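Local coordinates for protein rRNA adenine N-6-methyltransferase (Saccharopolyspora erythraea, PDB 6NVM) that dimethylates a single adenine of 23S rRNA at N6, using S-adenosyl-L-methionine, and so lowers ribosomal affinity for macrolide, lincosamide and streptogramin B antibiotics, at residues Phe137-Val150 against Thr163-Thr175. Numbering follows the deposited sequence. Where two conformers were deposited one is given.
Sequences FVGAIPYGITSAIV and TMVTQLEFARKRT
Thr146 and Phe170 form the hub where helix 146-155 meets helix 168-175. With OG1 beside the backbone N (chi1 -47°), Thr146 turns its methyl, CG2, over one face of the Phe170 ring, 3.5 Å from the centroid, in a CH-pi contact. The ring is clamped: Arg174 CG covers its opposite face, while Ser147 OG approaches the edge in the ring plane. A bend at chi2 (-64°) folds the Arg174 chain back, so that Phe170 CZ lies over the centre of one face of the guanidinium and Arg174 NH2 comes to 2.7 Å from Ser147 OG. Water 3 lies at the guanidinium edge, accepting from Arg174 NH1 and donating to Ser147 O.

Met164 projects from strand 159-167 toward helix 146-155. Its CG meets the edge of the Phe137 ring at CE2 (3.7 Å), the two side chains crossing at about a right angle; in the conformer given here, one of two, SD lies 4.0 Å from Ile149 CG2 and also touches Val150 CG2. Strands 135-140 and 159-167 run parallel, tied by four backbone hydrogen bonds from Thr163 N to Phe137 O (2.8 Å) through to Ile141 N to Val165 O (3.1 Å). On the other sheet face, Val138, Thr163 and Val165 pack against Ile62 of helix 56-65. At the C-terminal end of strand 159-167 the Gln167 amide crosses the poorly ordered Tyr143 ring at a slant, planes 22° apart.

This is a beta-alpha-beta crossover of the Rossmann-like methyltransferase fold, and Ala140, a predicted S-adenosyl-L-methionine site, ends its first strand. Water 2 joins Thr146 OG1 to Gln167 N, at the N-cap of helix 168-175. Directional backbone bonds thus set the strand register, while water bridges and dispersion link the helices and probably hold the Phe170 ring in place.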
loop_
_atom_site.group_PDB
_atom_site.type_symbol
_atom_site.label_atom_id
_atom_site.label_comp_id
_atom_site.label_asym_id
_atom_site.label_seq_id
_atom_site.Cartn_x
_atom_site.Cartn_y
_atom_site.Cartn_z
ATOM N N PHE A 137 -7.797 5.340 4.154
ATOM C CA PHE A 137 -7.431 6.189 3.031
ATOM C C PHE A 137 -7.926 5.555 1.743
ATOM O O PHE A 137 -7.803 4.342 1.557
ATOM C CB PHE A 137 -5.912 6.385 2.939
ATOM C CG PHE A 137 -5.481 7.063 1.677
ATOM C CD1 PHE A 137 -5.533 8.442 1.569
ATOM C CD2 PHE A 137 -5.058 6.330 0.588
ATOM C CE1 PHE A 137 -5.149 9.081 0.407
ATOM C CE2 PHE A 137 -4.665 6.967 -0.584
ATOM C CZ PHE A 137 -4.712 8.344 -0.669
ATOM N N VAL A 138 -8.485 6.380 0.860
ATOM C CA VAL A 138 -8.854 5.966 -0.491
ATOM C C VAL A 138 -8.320 7.009 -1.458
ATOM O O VAL A 138 -8.432 8.211 -1.200
ATOM C CB VAL A 138 -10.382 5.815 -0.650
ATOM C CG1 VAL A 138 -10.736 5.422 -2.073
ATOM C CG2 VAL A 138 -10.920 4.792 0.324
ATOM N N GLY A 139 -7.755 6.575 -2.578
ATOM C CA GLY A 139 -7.179 7.543 -3.491
ATOM C C GLY A 139 -6.992 7.014 -4.891
ATOM O O GLY A 139 -6.693 5.833 -5.101
ATOM N N ALA A 140 -7.176 7.912 -5.858
ATOM C CA ALA A 140 -6.728 7.721 -7.234
ATOM C C ALA A 140 -5.466 8.553 -7.392
ATOM O O ALA A 140 -5.517 9.783 -7.324
ATOM C CB ALA A 140 -7.801 8.147 -8.234
ATOM N N ILE A 141 -4.337 7.890 -7.586
ATOM C CA ILE A 141 -3.029 8.510 -7.408
ATOM C C ILE A 141 -2.422 8.786 -8.779
ATOM O O ILE A 141 -2.271 7.845 -9.575
ATOM C CB ILE A 141 -2.102 7.620 -6.573
ATOM C CG1 ILE A 141 -2.848 7.071 -5.350
ATOM C CG2 ILE A 141 -0.885 8.411 -6.147
ATOM C CD1 ILE A 141 -3.507 8.131 -4.486
ATOM N N PRO A 142 -2.039 10.028 -9.086
ATOM C CA PRO A 142 -1.252 10.286 -10.298
ATOM C C PRO A 142 0.079 9.546 -10.278
ATOM O O PRO A 142 0.647 9.248 -9.224
ATOM C CB PRO A 142 -1.039 11.805 -10.272
ATOM C CG PRO A 142 -2.133 12.331 -9.422
ATOM C CD PRO A 142 -2.411 11.275 -8.397
ATOM N N TYR A 143 0.596 9.289 -11.480
ATOM C CA TYR A 143 1.760 8.419 -11.636
ATOM C C TYR A 143 2.962 8.911 -10.835
ATOM O O TYR A 143 3.700 8.104 -10.254
ATOM C CB TYR A 143 2.114 8.305 -13.121
ATOM C CG TYR A 143 3.590 8.114 -13.402
ATOM C CD1 TYR A 143 4.200 6.877 -13.226
ATOM C CD2 TYR A 143 4.372 9.170 -13.855
ATOM C CE1 TYR A 143 5.546 6.701 -13.485
ATOM C CE2 TYR A 143 5.718 9.002 -14.117
ATOM C CZ TYR A 143 6.301 7.766 -13.931
ATOM O OH TYR A 143 7.641 7.596 -14.192
ATOM N N GLY A 144 3.178 10.225 -10.786
ATOM C CA GLY A 144 4.428 10.755 -10.265
ATOM C C GLY A 144 4.560 10.834 -8.755
ATOM O O GLY A 144 5.641 11.196 -8.276
ATOM N N ILE A 145 3.511 10.519 -7.991
ATOM C CA ILE A 145 3.577 10.635 -6.536
ATOM C C ILE A 145 3.084 9.362 -5.860
ATOM O O ILE A 145 2.736 9.379 -4.675
ATOM C CB ILE A 145 2.764 11.844 -6.036
ATOM C CG1 ILE A 145 1.317 11.759 -6.525
ATOM C CG2 ILE A 145 3.414 13.150 -6.494
ATOM C CD1 ILE A 145 0.333 12.586 -5.707
ATOM N N THR A 146 3.058 8.248 -6.594
ATOM C CA THR A 146 2.480 7.027 -6.040
ATOM C C THR A 146 3.286 6.531 -4.845
ATOM O O THR A 146 2.720 6.193 -3.799
ATOM C CB THR A 146 2.381 5.943 -7.114
ATOM O OG1 THR A 146 1.815 6.498 -8.303
ATOM C CG2 THR A 146 1.481 4.806 -6.637
ATOM N N SER A 147 4.613 6.485 -4.972
ATOM C CA SER A 147 5.421 6.018 -3.852
ATOM C C SER A 147 5.285 6.940 -2.650
ATOM O O SER A 147 5.320 6.476 -1.507
ATOM C CB SER A 147 6.887 5.890 -4.262
ATOM O OG SER A 147 7.096 4.693 -4.984
ATOM N N ALA A 148 5.115 8.240 -2.879
ATOM C CA ALA A 148 5.004 9.162 -1.755
ATOM C C ALA A 148 3.694 8.954 -0.999
ATOM O O ALA A 148 3.653 9.080 0.232
ATOM C CB ALA A 148 5.125 10.601 -2.252
ATOM N N ILE A 149 2.609 8.655 -1.720
ATOM C CA ILE A 149 1.330 8.388 -1.072
ATOM C C ILE A 149 1.404 7.095 -0.261
ATOM O O ILE A 149 0.924 7.028 0.879
ATOM C CB ILE A 149 0.210 8.347 -2.132
ATOM C CG1 ILE A 149 -0.021 9.743 -2.723
ATOM C CG2 ILE A 149 -1.083 7.776 -1.566
ATOM C CD1 ILE A 149 -0.758 10.713 -1.806
ATOM N N VAL A 150 2.003 6.051 -0.830
ATOM C CA VAL A 150 2.223 4.815 -0.079
ATOM C C VAL A 150 2.981 5.103 1.216
ATOM O O VAL A 150 2.599 4.633 2.298
ATOM C CB VAL A 150 2.952 3.783 -0.957
ATOM C CG1 VAL A 150 3.370 2.558 -0.146
ATOM C CG2 VAL A 150 2.058 3.367 -2.111
ATOM N N THR A 163 -6.738 2.078 0.195
ATOM C CA THR A 163 -7.197 1.540 -1.076
ATOM C C THR A 163 -6.821 2.547 -2.151
ATOM O O THR A 163 -7.217 3.715 -2.072
ATOM C CB THR A 163 -8.705 1.292 -1.046
ATOM O OG1 THR A 163 -9.008 0.376 0.012
ATOM C CG2 THR A 163 -9.193 0.703 -2.362
ATOM N N MET A 164 -6.072 2.097 -3.153
ATOM C CA MET A 164 -5.468 3.005 -4.114
ATOM C C MET A 164 -5.635 2.472 -5.525
ATOM O O MET A 164 -5.487 1.270 -5.768
ATOM C CB MET A 164 -3.976 3.203 -3.821
ATOM C CG MET A 164 -3.705 4.002 -2.570
ATOM S SD MET A 164 -1.980 3.895 -2.058
ATOM C CE MET A 164 -1.924 2.234 -1.394
ATOM N N VAL A 165 -5.942 3.381 -6.447
ATOM C CA VAL A 165 -5.883 3.115 -7.876
ATOM C C VAL A 165 -4.536 3.637 -8.353
ATOM O O VAL A 165 -4.249 4.836 -8.223
ATOM C CB VAL A 165 -7.038 3.792 -8.629
ATOM C CG1 VAL A 165 -6.931 3.520 -10.126
ATOM C CG2 VAL A 165 -8.366 3.321 -8.085
ATOM N N THR A 166 -3.701 2.743 -8.875
ATOM C CA THR A 166 -2.359 3.079 -9.338
ATOM C C THR A 166 -2.159 2.524 -10.741
ATOM O O THR A 166 -3.011 1.820 -11.283
ATOM C CB THR A 166 -1.285 2.517 -8.395
ATOM O OG1 THR A 166 -1.228 1.088 -8.522
ATOM C CG2 THR A 166 -1.588 2.880 -6.949
ATOM N N GLN A 167 -1.010 2.829 -11.333
ATOM C CA GLN A 167 -0.627 2.135 -12.552
ATOM C C GLN A 167 -0.517 0.642 -12.271
ATOM O O GLN A 167 -0.201 0.219 -11.155
ATOM C CB GLN A 167 0.696 2.675 -13.097
ATOM C CG GLN A 167 0.583 4.058 -13.714
ATOM C CD GLN A 167 1.831 4.463 -14.476
ATOM O OE1 GLN A 167 2.871 3.811 -14.384
ATOM N NE2 GLN A 167 1.729 5.544 -15.240
ATOM N N LEU A 168 -0.792 -0.159 -13.300
ATOM C CA LEU A 168 -0.831 -1.610 -13.132
ATOM C C LEU A 168 0.512 -2.160 -12.662
ATOM O O LEU A 168 0.571 -2.972 -11.728
ATOM C CB LEU A 168 -1.250 -2.272 -14.446
ATOM C CG LEU A 168 -1.261 -3.802 -14.472
ATOM C CD1 LEU A 168 -2.208 -4.369 -13.422
ATOM C CD2 LEU A 168 -1.629 -4.304 -15.866
ATOM N N GLU A 169 1.606 -1.748 -13.305
ATOM C CA GLU A 169 2.895 -2.354 -12.985
ATOM C C GLU A 169 3.336 -2.006 -11.568
ATOM O O GLU A 169 3.919 -2.846 -10.868
ATOM C CB GLU A 169 3.950 -1.924 -14.006
ATOM C CG GLU A 169 3.881 -2.704 -15.312
ATOM C CD GLU A 169 4.052 -4.203 -15.107
ATOM O OE1 GLU A 169 4.721 -4.599 -14.127
ATOM O OE2 GLU A 169 3.508 -4.985 -15.914
ATOM N N PHE A 170 3.063 -0.780 -11.123
ATOM C CA PHE A 170 3.366 -0.411 -9.744
ATOM C C PHE A 170 2.663 -1.342 -8.766
ATOM O O PHE A 170 3.266 -1.822 -7.798
ATOM C CB PHE A 170 2.955 1.041 -9.496
ATOM C CG PHE A 170 3.211 1.508 -8.093
ATOM C CD1 PHE A 170 2.293 1.252 -7.081
ATOM C CD2 PHE A 170 4.377 2.192 -7.784
ATOM C CE1 PHE A 170 2.531 1.673 -5.785
ATOM C CE2 PHE A 170 4.625 2.619 -6.493
ATOM C CZ PHE A 170 3.700 2.361 -5.490
ATOM N N ALA A 171 1.375 -1.603 -9.004
ATOM C CA ALA A 171 0.599 -2.427 -8.083
ATOM C C ALA A 171 1.080 -3.872 -8.090
ATOM O O ALA A 171 1.094 -4.531 -7.043
ATOM C CB ALA A 171 -0.883 -2.360 -8.445
ATOM N N ARG A 172 1.450 -4.391 -9.262
ATOM C CA ARG A 172 1.924 -5.769 -9.336
ATOM C C ARG A 172 3.221 -5.954 -8.554
ATOM O O ARG A 172 3.377 -6.937 -7.820
ATOM C CB ARG A 172 2.117 -6.180 -10.794
ATOM C CG ARG A 172 0.821 -6.401 -11.566
ATOM C CD ARG A 172 1.092 -7.137 -12.867
ATOM N NE ARG A 172 -0.110 -7.325 -13.671
ATOM C CZ ARG A 172 -0.124 -7.910 -14.865
ATOM N NH1 ARG A 172 1.001 -8.369 -15.398
ATOM N NH2 ARG A 172 -1.265 -8.039 -15.529
ATOM N N LYS A 173 4.164 -5.024 -8.698
ATOM C CA LYS A 173 5.429 -5.152 -7.983
ATOM C C LYS A 173 5.216 -5.070 -6.475
ATOM O O LYS A 173 5.767 -5.876 -5.714
ATOM C CB LYS A 173 6.410 -4.075 -8.446
ATOM C CG LYS A 173 7.865 -4.420 -8.145
ATOM C CD LYS A 173 8.814 -3.251 -8.399
ATOM C CE LYS A 173 8.746 -2.212 -7.287
ATOM N NZ LYS A 173 9.977 -1.373 -7.220
ATOM N N ARG A 174 4.410 -4.101 -6.023
ATOM C CA ARG A 174 4.230 -3.881 -4.592
ATOM C C ARG A 174 3.409 -4.978 -3.929
ATOM O O ARG A 174 3.435 -5.094 -2.700
ATOM C CB ARG A 174 3.564 -2.520 -4.349
ATOM C CG ARG A 174 4.390 -1.316 -4.800
ATOM C CD ARG A 174 5.694 -1.187 -4.015
ATOM N NE ARG A 174 6.463 -0.003 -4.408
ATOM C CZ ARG A 174 6.500 1.147 -3.736
ATOM N NH1 ARG A 174 5.817 1.308 -2.609
ATOM N NH2 ARG A 174 7.233 2.154 -4.193
ATOM N N THR A 175 2.683 -5.780 -4.702
ATOM C CA THR A 175 1.898 -6.881 -4.163
ATOM C C THR A 175 2.452 -8.244 -4.547
ATOM O O THR A 175 1.849 -9.261 -4.190
ATOM C CB THR A 175 0.444 -6.783 -4.641
ATOM O OG1 THR A 175 0.407 -6.885 -6.074
ATOM C CG2 THR A 175 -0.186 -5.460 -4.201
HETATM O O HOH W 1 -9.274 1.981 2.234
HETATM O O HOH W 2 0.427 4.964 -10.187
HETATM O O HOH W 3 6.610 4.028 -1.042
#